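Side-chain contact in D-alanyl transferase DltD (Enterococcus faecium TX0133A04, PDB 6PFX), which probably transfers D-alanine during the D-alanylation of lipoteichoic acid, a cell-wall polymer of Gram-positive bacteria: residues T234-F239 against D244-R249. Sequence-based numbering, arbitrary orientation.
Sequences TTNNPF and DFYTHR
Asn237 and Tyr246 make a CH-pi contact between the Asx-turn loop that follows helix 219-233 and the short helix 243-250, at the surface of this SGNH-hydrolase-clan protein with its parallel five-stranded sheet. The CH-pi assignment rests on Asn237 CB, which lies 3.5 Å from the centroid of the Tyr246 ring and only 9° off the ring normal. Tyr246 CG is anti to the backbone N, and this torsion carries the ring out from the helix toward the loop, with one face against Asn237 CB. The Asn237 and Tyr246 side chains run past each other in opposite directions, amide and ring planes 20° apart, and Asn237 ND2 reaches Tyr246 CB.

What holds this amide is a set of bonds within the loop. Asn237 OD1 accepts from Phe239 N at 2.9 Å, closing the Asx turn, while Asn237 ND2 donates to Asn236 OD1 at 2.8 Å in a nearly straight bond; the same ND2 is also hydrogen-bonded to Leu241 O. With both ends of the amide engaged, its rotation is probably well fixed. The Asn236 amide stands much steeper to the tyrosine, 65° between planes, and its OD1 sits 3.6 Å from Tyr246 CB.

Further along the loop, Phe239, whose ring also meets Trp300 and Tyr303, offers its edge to the tyrosine, with Phe239 CD2 4.3 Å from Tyr246 CE1. At the other end of the contact, Thr247 OG1 is hydrogen-bonded to Asn243 O within the helix, and Asn236 ND2 approaches that hydroxyl oxygen, Thr247 OG1, to 3.1 Å.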
loop_
_atom_site.group_PDB
_atom_site.type_symbol
_atom_site.label_atom_id
_atom_site.label_comp_id
_atom_site.label_asym_id
_atom_site.label_seq_id
_atom_site.Cartn_x
_atom_site.Cartn_y
_atom_site.Cartn_z
ATOM N N THR A 234 24.351 5.878 -7.795
ATOM C CA THR A 234 24.547 6.129 -6.371
ATOM C C THR A 234 25.978 6.548 -6.081
ATOM O O THR A 234 26.556 6.196 -5.048
ATOM C CB THR A 234 24.177 4.904 -5.537
ATOM O OG1 THR A 234 25.026 3.796 -5.889
ATOM C CG2 THR A 234 22.708 4.507 -5.767
ATOM N N THR A 235 26.561 7.345 -6.963
ATOM C CA THR A 235 27.971 7.673 -6.836
ATOM C C THR A 235 28.266 8.905 -5.984
ATOM O O THR A 235 29.444 9.192 -5.757
ATOM C CB THR A 235 28.571 7.908 -8.223
ATOM O OG1 THR A 235 27.884 9.012 -8.823
ATOM C CG2 THR A 235 28.441 6.683 -9.090
ATOM N N ASN A 236 27.261 9.643 -5.500
ATOM C CA ASN A 236 27.535 10.945 -4.889
ATOM C C ASN A 236 27.404 10.969 -3.363
ATOM O O ASN A 236 27.368 12.052 -2.757
ATOM C CB ASN A 236 26.727 12.069 -5.553
ATOM C CG ASN A 236 25.289 12.132 -5.089
ATOM O OD1 ASN A 236 24.839 11.324 -4.281
ATOM N ND2 ASN A 236 24.568 13.134 -5.578
ATOM N N ASN A 237 27.430 9.811 -2.717
ATOM C CA ASN A 237 27.253 9.753 -1.279
ATOM C C ASN A 237 27.727 8.396 -0.783
ATOM O O ASN A 237 27.912 7.473 -1.592
ATOM C CB ASN A 237 25.779 9.971 -0.897
ATOM C CG ASN A 237 24.854 8.865 -1.445
ATOM O OD1 ASN A 237 24.604 7.872 -0.764
ATOM N ND2 ASN A 237 24.355 9.038 -2.671
ATOM N N PRO A 238 27.905 8.233 0.513
ATOM C CA PRO A 238 28.421 6.970 1.055
ATOM C C PRO A 238 27.362 5.947 1.412
ATOM O O PRO A 238 27.714 4.878 1.934
ATOM C CB PRO A 238 29.174 7.404 2.325
ATOM C CG PRO A 238 28.614 8.685 2.706
ATOM C CD PRO A 238 27.956 9.326 1.504
ATOM N N PHE A 239 26.096 6.232 1.134
ATOM C CA PHE A 239 25.002 5.474 1.714
ATOM C C PHE A 239 24.254 4.611 0.714
ATOM O O PHE A 239 23.284 3.950 1.097
ATOM C CB PHE A 239 23.994 6.414 2.387
ATOM C CG PHE A 239 24.599 7.305 3.419
ATOM C CD1 PHE A 239 25.149 6.774 4.558
ATOM C CD2 PHE A 239 24.604 8.678 3.248
ATOM C CE1 PHE A 239 25.714 7.606 5.518
ATOM C CE2 PHE A 239 25.159 9.510 4.198
ATOM C CZ PHE A 239 25.717 8.972 5.333
ATOM N N ASP A 244 20.109 11.928 -7.058
ATOM C CA ASP A 244 19.233 13.098 -6.960
ATOM C C ASP A 244 18.495 13.133 -5.624
ATOM O O ASP A 244 18.247 14.216 -5.083
ATOM C CB ASP A 244 18.287 13.196 -8.161
ATOM C CG ASP A 244 17.303 12.049 -8.241
ATOM O OD1 ASP A 244 17.570 10.986 -7.656
ATOM O OD2 ASP A 244 16.257 12.207 -8.911
ATOM N N PHE A 245 18.176 11.967 -5.062
ATOM C CA PHE A 245 17.562 11.920 -3.743
ATOM C C PHE A 245 18.517 12.466 -2.695
ATOM O O PHE A 245 18.131 13.263 -1.834
ATOM C CB PHE A 245 17.192 10.480 -3.408
ATOM C CG PHE A 245 16.487 10.319 -2.090
ATOM C CD1 PHE A 245 17.199 10.232 -0.908
ATOM C CD2 PHE A 245 15.107 10.257 -2.034
ATOM C CE1 PHE A 245 16.542 10.068 0.297
ATOM C CE2 PHE A 245 14.454 10.093 -0.831
ATOM C CZ PHE A 245 15.168 10.004 0.331
ATOM N N TYR A 246 19.777 12.045 -2.748
ATOM C CA TYR A 246 20.743 12.542 -1.783
ATOM C C TYR A 246 20.873 14.057 -1.890
ATOM O O TYR A 246 20.790 14.778 -0.885
ATOM C CB TYR A 246 22.098 11.854 -1.975
ATOM C CG TYR A 246 23.118 12.376 -0.980
ATOM C CD1 TYR A 246 23.097 11.955 0.347
ATOM C CD2 TYR A 246 24.069 13.317 -1.357
ATOM C CE1 TYR A 246 23.991 12.444 1.263
ATOM C CE2 TYR A 246 24.976 13.808 -0.437
ATOM C CZ TYR A 246 24.925 13.358 0.870
ATOM O OH TYR A 246 25.790 13.811 1.830
ATOM N N THR A 247 21.041 14.558 -3.116
ATOM C CA THR A 247 21.257 15.985 -3.324
ATOM C C THR A 247 20.074 16.809 -2.833
ATOM O O THR A 247 20.256 17.816 -2.139
ATOM C CB THR A 247 21.531 16.239 -4.804
ATOM O OG1 THR A 247 22.722 15.540 -5.187
ATOM C CG2 THR A 247 21.723 17.720 -5.074
ATOM N N HIS A 248 18.852 16.391 -3.166
ATOM C CA HIS A 248 17.680 17.211 -2.893
ATOM C C HIS A 248 17.087 16.990 -1.511
ATOM O O HIS A 248 16.435 17.899 -0.986
ATOM C CB HIS A 248 16.598 16.957 -3.949
ATOM C CG HIS A 248 17.009 17.343 -5.336
ATOM N ND1 HIS A 248 16.357 16.890 -6.462
ATOM C CD2 HIS A 248 18.010 18.143 -5.776
ATOM C CE1 HIS A 248 16.939 17.392 -7.537
ATOM N NE2 HIS A 248 17.947 18.153 -7.148
ATOM N N ARG A 249 17.311 15.833 -0.893
ATOM C CA ARG A 249 16.639 15.525 0.357
ATOM C C ARG A 249 17.550 15.331 1.556
ATOM O O ARG A 249 17.069 15.457 2.687
ATOM C CB ARG A 249 15.750 14.278 0.199
ATOM C CG ARG A 249 14.671 14.446 -0.875
ATOM C CD ARG A 249 13.549 13.434 -0.738
ATOM N NE ARG A 249 12.874 13.543 0.553
ATOM C CZ ARG A 249 11.858 14.364 0.811
ATOM N NH1 ARG A 249 11.384 15.168 -0.133
ATOM N NH2 ARG A 249 11.317 14.379 2.022
#